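Local coordinates for protein beta-mannosidase (Trichoderma harzianum, PDB 4CVU) that probably hydrolyses terminal beta-mannosidic bonds, releasing mannose from the non-reducing ends of mannosides and oligosaccharides, as a fungal beta-mannosidase of glycoside hydrolase family 2, at residues Gly564-Asp569 with Tyr586-Phe591; Phe416-Val421 with Gly702-Gln707; Tyr383-Asn388 with Phe689-Ser694. All blocks are in the same frame, centred on the assembly; numbering follows the deposited sequence.

All three contacts lie in or against the central beta-alpha barrel. Interaction 2 joins strands 418-421 and 702-705, which flank strand 380-389; interaction 3 ties that middle strand to helix 664-692, with centres about 9 Å apart. S703 O lies 2.8 Å from G386 N, a probable hydrogen bond, and R420 NH1 2.8 Å from N388 OD1, another. Interaction 1, in the loops about strand 570-572, is centred about 13 Å from interaction 3 and about 17 Å from interaction 2; the F591 ring meets L704 (CE1 to CD1, 3.7 Å) and A384 (CE2 to CB, 3.7 Å). In this family the substrate pocket opens at the carboxyl ends of the barrel strands, toward which R420 and W706 lie.

Interaction 1 (Gly564-Asp569 with Tyr586-Phe591)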
loop_
_atom_site.group_PDB
_atom_site.type_symbol
_atom_site.label_atom_id
_atom_site.label_comp_id
_atom_site.label_asym_id
_atom_site.label_seq_id
_atom_site.Cartn_x
_atom_site.Cartn_y
_atom_site.Cartn_z
ATOM N N GLY A 564 -28.215 25.420 -41.354
ATOM C CA GLY A 564 -28.479 24.177 -42.067
ATOM C C GLY A 564 -27.210 23.461 -42.539
ATOM O O GLY A 564 -27.241 22.257 -42.769
ATOM N N HIS A 565 -26.103 24.181 -42.719
ATOM C CA HIS A 565 -24.845 23.552 -43.159
ATOM C C HIS A 565 -24.112 22.930 -41.987
ATOM O O HIS A 565 -24.351 23.307 -40.842
ATOM C CB HIS A 565 -23.951 24.562 -43.835
ATOM C CG HIS A 565 -24.493 25.063 -45.136
ATOM N ND1 HIS A 565 -23.688 25.590 -46.120
ATOM C CD2 HIS A 565 -25.751 25.105 -45.624
ATOM C CE1 HIS A 565 -24.426 25.952 -47.154
ATOM N NE2 HIS A 565 -25.682 25.655 -46.883
ATOM N N ILE A 566 -23.226 21.978 -42.281
ATOM C CA ILE A 566 -22.493 21.228 -41.238
ATOM C C ILE A 566 -20.988 21.335 -41.492
ATOM O O ILE A 566 -20.545 21.218 -42.637
ATOM C CB ILE A 566 -22.898 19.755 -41.241
ATOM C CG1 ILE A 566 -24.335 19.612 -40.770
ATOM C CG2 ILE A 566 -21.972 18.933 -40.328
ATOM C CD1 ILE A 566 -24.923 18.244 -41.020
ATOM N N TYR A 567 -20.220 21.539 -40.426
ATOM C CA TYR A 567 -18.806 21.749 -40.533
ATOM C C TYR A 567 -18.117 21.027 -39.392
ATOM O O TYR A 567 -18.629 20.962 -38.287
ATOM C CB TYR A 567 -18.447 23.234 -40.393
ATOM C CG TYR A 567 -19.288 24.170 -41.224
ATOM C CD1 TYR A 567 -20.497 24.663 -40.741
ATOM C CD2 TYR A 567 -18.897 24.524 -42.507
ATOM C CE1 TYR A 567 -21.280 25.526 -41.515
ATOM C CE2 TYR A 567 -19.675 25.391 -43.290
ATOM C CZ TYR A 567 -20.865 25.879 -42.781
ATOM O OH TYR A 567 -21.663 26.730 -43.547
ATOM N N GLY A 568 -16.936 20.530 -39.655
ATOM C CA GLY A 568 -16.030 20.162 -38.574
ATOM C C GLY A 568 -16.280 18.861 -37.886
ATOM O O GLY A 568 -17.279 18.201 -38.092
ATOM N N ASP A 569 -15.330 18.497 -37.036
ATOM C CA ASP A 569 -15.494 17.397 -36.131
ATOM C C ASP A 569 -16.242 17.832 -34.860
ATOM O O ASP A 569 -16.433 19.024 -34.630
ATOM C CB ASP A 569 -14.132 16.758 -35.790
ATOM C CG ASP A 569 -13.123 17.726 -35.208
ATOM O OD1 ASP A 569 -13.369 18.963 -35.229
ATOM O OD2 ASP A 569 -12.040 17.223 -34.697
ATOM N N TYR A 586 -26.961 14.093 -28.810
ATOM C CA TYR A 586 -25.648 13.917 -29.448
ATOM C C TYR A 586 -25.391 14.874 -30.637
ATOM O O TYR A 586 -26.310 15.250 -31.352
ATOM C CB TYR A 586 -25.432 12.464 -29.883
ATOM C CG TYR A 586 -25.615 11.406 -28.803
ATOM C CD1 TYR A 586 -25.608 11.709 -27.447
ATOM C CD2 TYR A 586 -25.799 10.076 -29.169
ATOM C CE1 TYR A 586 -25.791 10.710 -26.486
ATOM C CE2 TYR A 586 -26.003 9.080 -28.234
ATOM C CZ TYR A 586 -26.001 9.384 -26.900
ATOM O OH TYR A 586 -26.158 8.367 -26.018
ATOM N N PRO A 587 -24.128 15.270 -30.841
ATOM C CA PRO A 587 -23.841 16.256 -31.909
ATOM C C PRO A 587 -23.903 15.627 -33.302
ATOM O O PRO A 587 -23.437 14.499 -33.475
ATOM C CB PRO A 587 -22.420 16.709 -31.586
ATOM C CG PRO A 587 -21.813 15.567 -30.854
ATOM C CD PRO A 587 -22.928 14.957 -30.042
ATOM N N VAL A 588 -24.511 16.322 -34.266
ATOM C CA VAL A 588 -24.515 15.906 -35.675
ATOM C C VAL A 588 -23.318 16.510 -36.424
ATOM O O VAL A 588 -23.353 17.667 -36.779
ATOM C CB VAL A 588 -25.860 16.278 -36.367
ATOM C CG1 VAL A 588 -25.829 15.925 -37.834
ATOM C CG2 VAL A 588 -27.031 15.501 -35.719
ATOM N N GLY A 589 -22.243 15.736 -36.627
ATOM C CA GLY A 589 -21.041 16.215 -37.308
ATOM C C GLY A 589 -20.444 15.273 -38.341
ATOM O O GLY A 589 -21.022 14.234 -38.653
ATOM N N ARG A 590 -19.288 15.629 -38.869
ATOM C CA ARG A 590 -18.624 14.859 -39.924
ATOM C C ARG A 590 -17.662 13.775 -39.344
ATOM O O ARG A 590 -17.202 12.857 -40.050
ATOM C CB ARG A 590 -17.786 15.808 -40.787
ATOM C CG ARG A 590 -18.501 17.017 -41.388
ATOM C CD ARG A 590 -19.463 16.674 -42.523
ATOM N NE ARG A 590 -19.953 17.925 -43.108
ATOM C CZ ARG A 590 -20.994 18.057 -43.926
ATOM N NH1 ARG A 590 -21.714 17.002 -44.312
ATOM N NH2 ARG A 590 -21.318 19.275 -44.364
ATOM N N PHE A 591 -17.368 13.889 -38.061
ATOM C CA PHE A 591 -16.314 13.045 -37.437
ATOM C C PHE A 591 -16.346 13.375 -35.971
ATOM O O PHE A 591 -16.458 14.550 -35.608
ATOM C CB PHE A 591 -14.942 13.453 -38.021
ATOM C CG PHE A 591 -13.793 12.507 -37.686
ATOM C CD1 PHE A 591 -13.233 12.486 -36.430
ATOM C CD2 PHE A 591 -13.233 11.695 -38.679
ATOM C CE1 PHE A 591 -12.168 11.635 -36.140
ATOM C CE2 PHE A 591 -12.171 10.845 -38.397
ATOM C CZ PHE A 591 -11.639 10.829 -37.124
#
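R590 and I566 carry about half of this contact between two loops, one leading into strand 570-572 and the other into strand 592-595. The polar part is an arginine gripping backbone. R590 NH2 donates to I566 O at 2.7 Å with an N-H...O angle of 141°, approaching from above the carbonyl plane, 36° out of it. R590 NE adds a weak, longer bond to the same oxygen. Further on, R590 N makes a weak but fairly straight bond to G568 O (3.4 Å), which thus ties the two main chains directly. G568 has positive phi, a backbone shape that favours glycine.

Apolar contacts follow the same arginine. I566 CB sits 3.5 Å above one face of the R590 guanidinium, offset toward its rim, while I566 CG2 lies 3.6 Å from R590 NE. The bend at chi2 (-72°) turns R590 CD out of a straight chain, and CD rests 4.0 Å from I566 CG2. At the tip of this isoleucine, CD1 reaches V588 CG1 at 4.0 Å.

At the carboxyl ends of the segments the two backbones draw nearest, D569 opposite F591 by their CA atoms, with a CA-H...O contact from D569 CA to F591 O of 3.1 Å; the CB atoms of D569 and F591 also touch. The F591 ring meets that of W373.

The guanidinium has further backbone partners: NH2 also bonds T368 O, NH1 bonds E698 O, and NE makes a weak bond to N371 O. A buried cation is therefore surrounded by several carbonyl dipoles, which would probably help to stabilise its charge, and R590 links 564-569 to carbonyls of other loops, which probably helps to hold its course.

Interaction 2 (Phe416-Val421 with Gly702-Gln707)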
loop_
_atom_site.group_PDB
_atom_site.type_symbol
_atom_site.label_atom_id
_atom_site.label_comp_id
_atom_site.label_asym_id
_atom_site.label_seq_id
_atom_site.Cartn_x
_atom_site.Cartn_y
_atom_site.Cartn_z
ATOM N N PHE A 416 -9.475 -1.063 -33.847
ATOM C CA PHE A 416 -9.055 0.281 -34.189
ATOM C C PHE A 416 -8.395 0.328 -35.575
ATOM O O PHE A 416 -7.871 -0.631 -36.023
ATOM C CB PHE A 416 -8.036 0.838 -33.160
ATOM C CG PHE A 416 -8.623 1.334 -31.878
ATOM C CD1 PHE A 416 -9.645 0.687 -31.256
ATOM C CD2 PHE A 416 -8.086 2.398 -31.268
ATOM C CE1 PHE A 416 -10.112 1.120 -30.049
ATOM C CE2 PHE A 416 -8.552 2.832 -30.081
ATOM C CZ PHE A 416 -9.556 2.188 -29.465
ATOM N N ASN A 417 -8.459 1.449 -36.264
ATOM C CA ASN A 417 -7.537 1.737 -37.346
ATOM C C ASN A 417 -6.842 3.068 -37.170
ATOM O O ASN A 417 -5.993 3.422 -37.989
ATOM C CB ASN A 417 -8.207 1.622 -38.717
ATOM C CG ASN A 417 -9.426 2.485 -38.830
ATOM O OD1 ASN A 417 -9.477 3.533 -38.231
ATOM N ND2 ASN A 417 -10.453 1.993 -39.506
ATOM N N MET A 418 -7.120 3.766 -36.058
ATOM C CA MET A 418 -6.543 5.085 -35.808
ATOM C C MET A 418 -6.454 5.381 -34.312
ATOM O O MET A 418 -7.332 4.961 -33.538
ATOM C CB MET A 418 -7.413 6.184 -36.486
ATOM C CG MET A 418 -6.830 7.580 -36.411
ATOM S SD MET A 418 -7.867 8.803 -37.285
ATOM C CE MET A 418 -7.244 8.676 -38.942
ATOM N N LEU A 419 -5.356 6.048 -33.930
ATOM C CA LEU A 419 -5.234 6.777 -32.690
ATOM C C LEU A 419 -4.983 8.244 -32.980
ATOM O O LEU A 419 -4.196 8.605 -33.886
ATOM C CB LEU A 419 -4.086 6.232 -31.790
ATOM C CG LEU A 419 -4.180 4.787 -31.345
ATOM C CD1 LEU A 419 -2.864 4.309 -30.735
ATOM C CD2 LEU A 419 -5.295 4.589 -30.355
ATOM N N ARG A 420 -5.602 9.114 -32.186
ATOM C CA ARG A 420 -5.200 10.489 -32.143
ATOM C C ARG A 420 -4.177 10.676 -31.059
ATOM O O ARG A 420 -4.498 10.476 -29.891
ATOM C CB ARG A 420 -6.382 11.409 -31.856
ATOM C CG ARG A 420 -5.936 12.791 -31.434
ATOM C CD ARG A 420 -7.073 13.772 -31.615
ATOM N NE ARG A 420 -6.727 15.103 -31.124
ATOM C CZ ARG A 420 -7.312 15.752 -30.119
ATOM N NH1 ARG A 420 -8.297 15.223 -29.406
ATOM N NH2 ARG A 420 -6.899 16.967 -29.820
ATOM N N VAL A 421 -2.968 11.066 -31.445
ATOM C CA VAL A 421 -1.891 11.325 -30.514
ATOM C C VAL A 421 -2.070 12.758 -29.991
ATOM O O VAL A 421 -1.616 13.731 -30.583
ATOM C CB VAL A 421 -0.495 11.105 -31.134
ATOM C CG1 VAL A 421 0.587 11.206 -30.069
ATOM C CG2 VAL A 421 -0.418 9.764 -31.795
ATOM N N GLY A 702 -15.971 9.032 -38.751
ATOM C CA GLY A 702 -15.002 8.749 -37.709
ATOM C C GLY A 702 -15.498 8.766 -36.291
ATOM O O GLY A 702 -16.383 9.552 -35.943
ATOM N N SER A 703 -14.905 7.872 -35.471
ATOM C CA SER A 703 -15.159 7.801 -34.059
ATOM C C SER A 703 -13.859 7.582 -33.334
ATOM O O SER A 703 -13.268 6.487 -33.476
ATOM C CB SER A 703 -16.056 6.627 -33.760
ATOM O OG SER A 703 -16.252 6.456 -32.367
ATOM N N LEU A 704 -13.433 8.588 -32.569
ATOM C CA LEU A 704 -12.266 8.443 -31.658
ATOM C C LEU A 704 -12.690 8.791 -30.251
ATOM O O LEU A 704 -12.776 9.964 -29.874
ATOM C CB LEU A 704 -11.102 9.346 -32.096
ATOM C CG LEU A 704 -10.640 9.271 -33.550
ATOM C CD1 LEU A 704 -9.562 10.303 -33.865
ATOM C CD2 LEU A 704 -10.161 7.892 -33.930
ATOM N N TYR A 705 -12.981 7.789 -29.451
ATOM C CA TYR A 705 -13.434 8.073 -28.096
ATOM C C TYR A 705 -12.336 8.660 -27.194
ATOM O O TYR A 705 -11.118 8.452 -27.396
ATOM C CB TYR A 705 -14.142 6.859 -27.487
ATOM C CG TYR A 705 -13.283 5.643 -27.077
ATOM C CD1 TYR A 705 -12.469 5.686 -25.959
ATOM C CD2 TYR A 705 -13.354 4.442 -27.787
ATOM C CE1 TYR A 705 -11.735 4.555 -25.560
ATOM C CE2 TYR A 705 -12.629 3.321 -27.396
ATOM C CZ TYR A 705 -11.824 3.381 -26.286
ATOM O OH TYR A 705 -11.091 2.269 -25.882
ATOM N N TRP A 706 -12.791 9.424 -26.208
ATOM C CA TRP A 706 -11.918 9.983 -25.172
ATOM C C TRP A 706 -12.061 9.098 -23.934
ATOM O O TRP A 706 -13.143 9.060 -23.344
ATOM C CB TRP A 706 -12.290 11.460 -24.851
ATOM C CG TRP A 706 -11.246 11.982 -23.940
ATOM C CD1 TRP A 706 -11.218 11.860 -22.603
ATOM C CD2 TRP A 706 -9.973 12.529 -24.318
ATOM N NE1 TRP A 706 -10.048 12.323 -22.096
ATOM C CE2 TRP A 706 -9.257 12.751 -23.133
ATOM C CE3 TRP A 706 -9.397 12.888 -25.533
ATOM C CZ2 TRP A 706 -8.009 13.297 -23.122
ATOM C CZ3 TRP A 706 -8.130 13.426 -25.533
ATOM C CH2 TRP A 706 -7.440 13.625 -24.326
ATOM N N GLN A 707 -11.035 8.365 -23.477
ATOM C CA GLN A 707 -9.671 8.349 -23.952
ATOM C C GLN A 707 -9.246 6.887 -23.913
ATOM O O GLN A 707 -9.903 6.063 -23.260
ATOM C CB GLN A 707 -8.748 9.162 -23.028
ATOM C CG GLN A 707 -8.746 8.694 -21.583
ATOM C CD GLN A 707 -8.204 9.704 -20.588
ATOM O OE1 GLN A 707 -8.867 10.680 -20.268
ATOM N NE2 GLN A 707 -7.002 9.452 -20.065
#
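M418 and R420 of strand 418-421 face L704 of strand 702-705, with no hydrogen bond between the two segments. Both strands run parallel to strand 380-389, which pairs with each of them and separates their backbones, so the meeting is made by side chains, those of M418, R420 and L704 on the barrel interior. The peptide bond between W706 and Q707 is cis, a non-proline cis peptide after the last barrel strand, as in many enzymes of clan GH-A.

L704 fills the centre. Its CG, anti to the carbonyl carbon (chi1 -51°), is set toward strand 418-421. Of the methyls, CD1 lies 3.9 Å from R420 CB and 4.1 Å from M418 SD, while CD2 touches M418 CB at 4.1 Å. On the outer side of the intervening strand, F416 and Y705 form an oblique aromatic pair, planes at 86° and centroids 6.0 Å apart. F416 CZ meets Y705 CE2 at 3.9 Å, and Y705 OH lies in the plane of the F416 ring at its edge; that hydroxyl is hydrogen-bonded to Q414 NE2.

R420 extends its chain from CG to NE, and NH1 passes W706 CZ3 at 4.3 Å. Its guanidinium is held by salt bridges from NE to E446 and from NH1 to E594, and by hydrogen bonds from NH1 to N388 and from NH2 to N488.

Around this core, F416 and Y705 both lean on A387 of the intervening strand 380-389, M418 packs on L442 and L704 on W444 of strand 442-446, and Y705 touches F595 of strand 592-595.

Interaction 3 (Tyr383-Asn388 with Phe689-Ser694); sequences YAKGAN and FYRRGS
Y383 drives its ring against R691, where strand 380-389 of the beta-alpha barrel meets the end of helix 664-692. CG, anti to the backbone N (chi1 -161°), starts the side chain toward the helix; Y383 CZ rests 3.7 Å from R691 CG and CE2 lies 3.9 Å from R691 CA. S694 CB touches the same ring at Y383 CD2. The hydroxyl ends against the helix backbone, Y383 OH lying 3.2 Å from Y690 O near the plane of the ring. An alanine here would probably open a gap between strand and helix, leaving R691 CG and S694 CB without the ring they pack on.

Charged groups also meet here. K385 CD sits 4.3 Å above the centre of the R691 guanidinium, and R691 CZ lies 5.9 Å from the Y383 ring centroid, a cation-pi attraction that is weak at most. The like charges have separate partners: K385 NZ forms a salt bridge with D760 and a hydrogen bond to Y737 O; R691 NH1 is hydrogen-bonded to the carbonyls of E738 and T736.

Within the second segment, S694 OG donates to R691 O at 2.8 Å, nearly along the C=O axis (171°).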
loop_
_atom_site.group_PDB
_atom_site.type_symbol
_atom_site.label_atom_id
_atom_site.label_comp_id
_atom_site.label_asym_id
_atom_site.label_seq_id
_atom_site.Cartn_x
_atom_site.Cartn_y
_atom_site.Cartn_z
ATOM N N TYR A 383 -13.995 4.742 -42.805
ATOM C CA TYR A 383 -14.532 5.120 -41.499
ATOM C C TYR A 383 -13.429 4.943 -40.437
ATOM O O TYR A 383 -12.988 3.811 -40.221
ATOM C CB TYR A 383 -15.741 4.259 -41.099
ATOM C CG TYR A 383 -16.540 4.944 -40.010
ATOM C CD1 TYR A 383 -16.175 4.829 -38.680
ATOM C CD2 TYR A 383 -17.607 5.770 -40.330
ATOM C CE1 TYR A 383 -16.863 5.498 -37.680
ATOM C CE2 TYR A 383 -18.301 6.443 -39.338
ATOM C CZ TYR A 383 -17.917 6.313 -38.013
ATOM O OH TYR A 383 -18.573 6.989 -37.004
ATOM N N ALA A 384 -13.000 6.026 -39.798
ATOM C CA ALA A 384 -11.949 5.920 -38.760
ATOM C C ALA A 384 -12.558 5.430 -37.460
ATOM O O ALA A 384 -13.667 5.826 -37.102
ATOM C CB ALA A 384 -11.262 7.247 -38.565
ATOM N N LYS A 385 -11.865 4.506 -36.795
ATOM C CA LYS A 385 -12.379 3.914 -35.589
ATOM C C LYS A 385 -11.211 3.875 -34.613
ATOM O O LYS A 385 -10.169 3.381 -34.977
ATOM C CB LYS A 385 -12.872 2.506 -35.879
ATOM C CG LYS A 385 -14.068 2.410 -36.850
ATOM C CD LYS A 385 -14.562 0.980 -37.077
ATOM C CE LYS A 385 -13.436 0.088 -37.606
ATOM N NZ LYS A 385 -13.856 -1.273 -38.030
ATOM N N GLY A 386 -11.366 4.448 -33.434
ATOM C CA GLY A 386 -10.320 4.333 -32.412
ATOM C C GLY A 386 -10.565 5.255 -31.239
ATOM O O GLY A 386 -11.721 5.354 -30.749
ATOM N N ALA A 387 -9.472 5.875 -30.763
ATOM C CA ALA A 387 -9.467 6.633 -29.483
ATOM C C ALA A 387 -8.307 7.626 -29.391
ATOM O O ALA A 387 -7.485 7.690 -30.305
ATOM C CB ALA A 387 -9.436 5.692 -28.289
ATOM N N ASN A 388 -8.259 8.392 -28.294
ATOM C CA ASN A 388 -7.191 9.368 -28.047
ATOM C C ASN A 388 -6.109 8.752 -27.150
ATOM O O ASN A 388 -6.394 8.254 -26.090
ATOM C CB ASN A 388 -7.751 10.583 -27.385
ATOM C CG ASN A 388 -8.624 11.412 -28.352
ATOM O OD1 ASN A 388 -8.166 12.431 -28.900
ATOM N ND2 ASN A 388 -9.836 10.997 -28.559
ATOM N N PHE A 689 -24.391 5.594 -32.954
ATOM C CA PHE A 689 -25.026 6.799 -33.543
ATOM C C PHE A 689 -24.088 7.528 -34.537
ATOM O O PHE A 689 -24.500 7.932 -35.621
ATOM C CB PHE A 689 -25.469 7.738 -32.417
ATOM C CG PHE A 689 -25.825 9.113 -32.871
ATOM C CD1 PHE A 689 -27.108 9.420 -33.246
ATOM C CD2 PHE A 689 -24.858 10.101 -32.913
ATOM C CE1 PHE A 689 -27.429 10.676 -33.661
ATOM C CE2 PHE A 689 -25.167 11.374 -33.355
ATOM C CZ PHE A 689 -26.455 11.659 -33.723
ATOM N N TYR A 690 -22.816 7.650 -34.176
ATOM C CA TYR A 690 -21.821 8.227 -35.092
ATOM C C TYR A 690 -21.667 7.371 -36.365
ATOM O O TYR A 690 -21.654 7.898 -37.481
ATOM C CB TYR A 690 -20.448 8.420 -34.421
ATOM C CG TYR A 690 -20.440 9.378 -33.253
ATOM C CD1 TYR A 690 -21.159 10.576 -33.292
ATOM C CD2 TYR A 690 -19.746 9.055 -32.059
ATOM C CE1 TYR A 690 -21.188 11.424 -32.193
ATOM C CE2 TYR A 690 -19.771 9.905 -30.972
ATOM C CZ TYR A 690 -20.487 11.086 -31.032
ATOM O OH TYR A 690 -20.508 11.960 -29.928
ATOM N N ARG A 691 -21.570 6.052 -36.185
ATOM C CA ARG A 691 -21.392 5.157 -37.316
ATOM C C ARG A 691 -22.549 5.103 -38.291
ATOM O O ARG A 691 -22.322 5.071 -39.471
ATOM C CB ARG A 691 -21.142 3.765 -36.861
ATOM C CG ARG A 691 -19.765 3.634 -36.227
ATOM C CD ARG A 691 -19.457 2.170 -36.082
ATOM N NE ARG A 691 -19.265 1.486 -37.369
ATOM C CZ ARG A 691 -18.852 0.219 -37.467
ATOM N NH1 ARG A 691 -18.582 -0.484 -36.358
ATOM N NH2 ARG A 691 -18.665 -0.341 -38.658
ATOM N N ARG A 692 -23.759 4.993 -37.772
ATOM C CA ARG A 692 -24.988 5.127 -38.600
ATOM C C ARG A 692 -25.016 6.412 -39.441
ATOM O O ARG A 692 -25.593 6.470 -40.548
ATOM C CB ARG A 692 -26.224 5.075 -37.698
ATOM C CG ARG A 692 -27.540 5.181 -38.468
ATOM C CD ARG A 692 -28.768 5.216 -37.587
ATOM N NE ARG A 692 -28.812 6.414 -36.761
ATOM C CZ ARG A 692 -29.766 6.682 -35.871
ATOM N NH1 ARG A 692 -30.782 5.844 -35.684
ATOM N NH2 ARG A 692 -29.696 7.797 -35.145
ATOM N N GLY A 693 -24.466 7.478 -38.878
ATOM C CA GLY A 693 -24.351 8.744 -39.581
ATOM C C GLY A 693 -23.576 8.695 -40.898
ATOM O O GLY A 693 -23.705 9.594 -41.693
ATOM N N SER A 694 -22.779 7.645 -41.111
ATOM C CA SER A 694 -22.076 7.424 -42.373
ATOM C C SER A 694 -23.035 7.403 -43.546
ATOM O O SER A 694 -22.676 7.837 -44.627
ATOM C CB SER A 694 -21.313 6.086 -42.339
ATOM O OG SER A 694 -22.213 4.977 -42.258
#